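Local coordinates for protein PrgX (Enterococcus faecalis, PDB 2AWI) that serves as a receptor for the peptide sex pheromone cCF10 and, as a repressor that probably binds DNA, regulates conjugation, at residues Asn237-Ile242 and Asn256-Ile261. The protein carries 1 engineered substitution. Sequence-based numbering, arbitrary orientation.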
loop_
_atom_site.group_PDB
_atom_site.type_symbol
_atom_site.label_atom_id
_atom_site.label_comp_id
_atom_site.label_asym_id
_atom_site.label_seq_id
_atom_site.Cartn_x
_atom_site.Cartn_y
_atom_site.Cartn_z
ATOM N N ASN A 237 1.441 -3.398 20.419
ATOM C CA ASN A 237 1.383 -4.360 19.321
ATOM C C ASN A 237 2.408 -3.974 18.254
ATOM O O ASN A 237 2.870 -4.817 17.485
ATOM C CB ASN A 237 -0.024 -4.394 18.717
ATOM C CG ASN A 237 -0.307 -5.685 17.969
ATOM O OD1 ASN A 237 0.150 -5.882 16.839
ATOM N ND2 ASN A 237 -1.060 -6.583 18.605
ATOM N N TYR A 238 2.751 -2.690 18.206
ATOM C CA TYR A 238 3.744 -2.207 17.261
ATOM C C TYR A 238 5.126 -2.618 17.779
ATOM O O TYR A 238 6.021 -2.941 17.001
ATOM C CB TYR A 238 3.659 -0.680 17.123
ATOM C CG TYR A 238 4.989 -0.000 16.865
ATOM C CD1 TYR A 238 5.769 0.470 17.917
ATOM C CD2 TYR A 238 5.481 0.145 15.571
ATOM C CE1 TYR A 238 7.007 1.070 17.689
ATOM C CE2 TYR A 238 6.717 0.741 15.329
ATOM C CZ TYR A 238 7.474 1.199 16.393
ATOM O OH TYR A 238 8.700 1.784 16.160
ATOM N N LEU A 239 5.289 -2.601 19.098
ATOM C CA LEU A 239 6.550 -2.980 19.713
ATOM C C LEU A 239 6.724 -4.486 19.557
ATOM O O LEU A 239 7.839 -4.988 19.461
ATOM C CB LEU A 239 6.559 -2.573 21.191
ATOM C CG LEU A 239 6.678 -1.057 21.398
ATOM C CD1 LEU A 239 6.291 -0.669 22.827
ATOM C CD2 LEU A 239 8.103 -0.626 21.082
ATOM N N LYS A 240 5.603 -5.194 19.515
ATOM C CA LYS A 240 5.608 -6.638 19.340
ATOM C C LYS A 240 6.061 -6.937 17.913
ATOM O O LYS A 240 6.841 -7.860 17.680
ATOM C CB LYS A 240 4.205 -7.198 19.580
ATOM C CG LYS A 240 4.071 -8.698 19.389
ATOM C CD LYS A 240 2.618 -9.124 19.545
ATOM C CE LYS A 240 2.411 -10.585 19.187
ATOM N NZ LYS A 240 0.970 -10.971 19.276
ATOM N N GLN A 241 5.572 -6.152 16.957
ATOM C CA GLN A 241 5.952 -6.336 15.562
ATOM C C GLN A 241 7.457 -6.099 15.432
ATOM O O GLN A 241 8.138 -6.778 14.668
ATOM C CB GLN A 241 5.186 -5.362 14.657
ATOM C CG GLN A 241 3.678 -5.595 14.592
ATOM C CD GLN A 241 3.314 -6.999 14.144
ATOM O OE1 GLN A 241 3.781 -7.476 13.111
ATOM N NE2 GLN A 241 2.471 -7.667 14.922
ATOM N N ILE A 242 7.971 -5.129 16.181
ATOM C CA ILE A 242 9.397 -4.833 16.153
ATOM C C ILE A 242 10.158 -5.989 16.806
ATOM O O ILE A 242 11.226 -6.376 16.346
ATOM C CB ILE A 242 9.704 -3.526 16.901
ATOM C CG1 ILE A 242 9.011 -2.359 16.197
ATOM C CG2 ILE A 242 11.210 -3.304 16.988
ATOM C CD1 ILE A 242 9.438 -2.166 14.749
ATOM N N ASN A 256 3.977 -4.335 9.222
ATOM C CA ASN A 256 2.916 -4.175 10.210
ATOM C C ASN A 256 3.241 -2.986 11.116
ATOM O O ASN A 256 2.389 -2.134 11.370
ATOM C CB ASN A 256 2.761 -5.442 11.064
ATOM C CG ASN A 256 2.164 -6.616 10.290
ATOM O OD1 ASN A 256 1.443 -6.432 9.312
ATOM N ND2 ASN A 256 2.444 -7.830 10.749
ATOM N N ALA A 257 4.483 -2.932 11.589
ATOM C CA ALA A 257 4.921 -1.849 12.460
ATOM C C ALA A 257 4.776 -0.506 11.763
ATOM O O ALA A 257 4.253 0.441 12.349
ATOM C CB ALA A 257 6.368 -2.065 12.889
ATOM N N VAL A 258 5.241 -0.419 10.519
ATOM C CA VAL A 258 5.148 0.830 9.765
ATOM C C VAL A 258 3.676 1.197 9.566
ATOM O O VAL A 258 3.288 2.364 9.656
ATOM C CB VAL A 258 5.828 0.712 8.367
ATOM C CG1 VAL A 258 5.753 2.051 7.629
ATOM C CG2 VAL A 258 7.288 0.285 8.520
ATOM N N ASN A 259 2.859 0.186 9.311
ATOM C CA ASN A 259 1.441 0.394 9.095
ATOM C C ASN A 259 0.758 0.918 10.361
ATOM O O ASN A 259 -0.185 1.718 10.295
ATOM C CB ASN A 259 0.804 -0.911 8.634
ATOM C CG ASN A 259 -0.650 -0.750 8.294
ATOM O OD1 ASN A 259 -1.062 0.269 7.739
ATOM N ND2 ASN A 259 -1.444 -1.763 8.614
ATOM N N ILE A 260 1.241 0.479 11.516
ATOM C CA ILE A 260 0.673 0.944 12.767
ATOM C C ILE A 260 1.069 2.404 12.998
ATOM O O ILE A 260 0.248 3.212 13.441
ATOM C CB ILE A 260 1.125 0.049 13.934
ATOM C CG1 ILE A 260 0.425 -1.312 13.808
ATOM C CG2 ILE A 260 0.812 0.711 15.275
ATOM C CD1 ILE A 260 0.734 -2.274 14.918
ATOM N N ILE A 261 2.318 2.749 12.684
ATOM C CA ILE A 261 2.780 4.126 12.840
ATOM C C ILE A 261 1.874 5.022 11.994
ATOM O O ILE A 261 1.523 6.130 12.393
ATOM C CB ILE A 261 4.244 4.293 12.360
ATOM C CG1 ILE A 261 5.191 3.574 13.322
ATOM C CG2 ILE A 261 4.612 5.773 12.277
ATOM C CD1 ILE A 261 6.657 3.753 12.986
#
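Tyr238 sets the edge of its ring against Ala257, and the tight half of this contact is built on that pair. The CA atoms of Tyr238 and Ala257 come within 5.0 Å, close enough that the methyl of Ala257 sits 3.6 Å from Tyr238 CD2. Ile242 CD1 also touches Ala257 CB, at 3.6 Å, while Ile242 CG1 rests over one face of the phenol ring, near the rim. The ring's edge is turned to the backbone of Ala257, with its carbonyl O near the ring plane. Ile261 CG1 approaches Tyr238 CE2 obliquely, with Ile261 CD1 also in contact, and Ile260 closes the root of the tyrosine, CG2 to Tyr238 CB 3.7 Å. With CG1 anti to its carbonyl carbon and an extended chi2, Ile260 sends CD1 back against the backbone of Asn237 and Tyr238.

Toward Asn256, which is partly exposed, the contact turns polar, with one hydrogen bond and a weak one in place of close apolar packing. Gln241, folded at chi2, lays its CG and CD over Asn256 CB and receives a hydrogen bond from Asn256 ND2 to OE1 of 2.7 Å. Asn256 ND2 donates from well above the Gln241 carbonyl plane, not along a lone pair, while OE1 stays close to the Asn256 amide plane; the N-H...O angle is 156°. The two amide planes are turned 71° apart. Gln241 NE2 reaches back weakly to Asn237 OD1 one turn earlier, linking three amides in a row.

The segments, on helices 230-248 and 251-266, run at 154° between their N-to-C directions, roughly antiparallel, as in the helical hairpins of TPR-like domains. Helix 270-286 packs against Tyr238 and Ile261, whereas a second subunit meets Asn237, Asn256 and Ile260. The chemistry implies a division of labour: the small Ala257 is consistent with the 8.6 Å approach of the segment axes, and neutral amides pair at the margin near the subunit interface without bringing in charge.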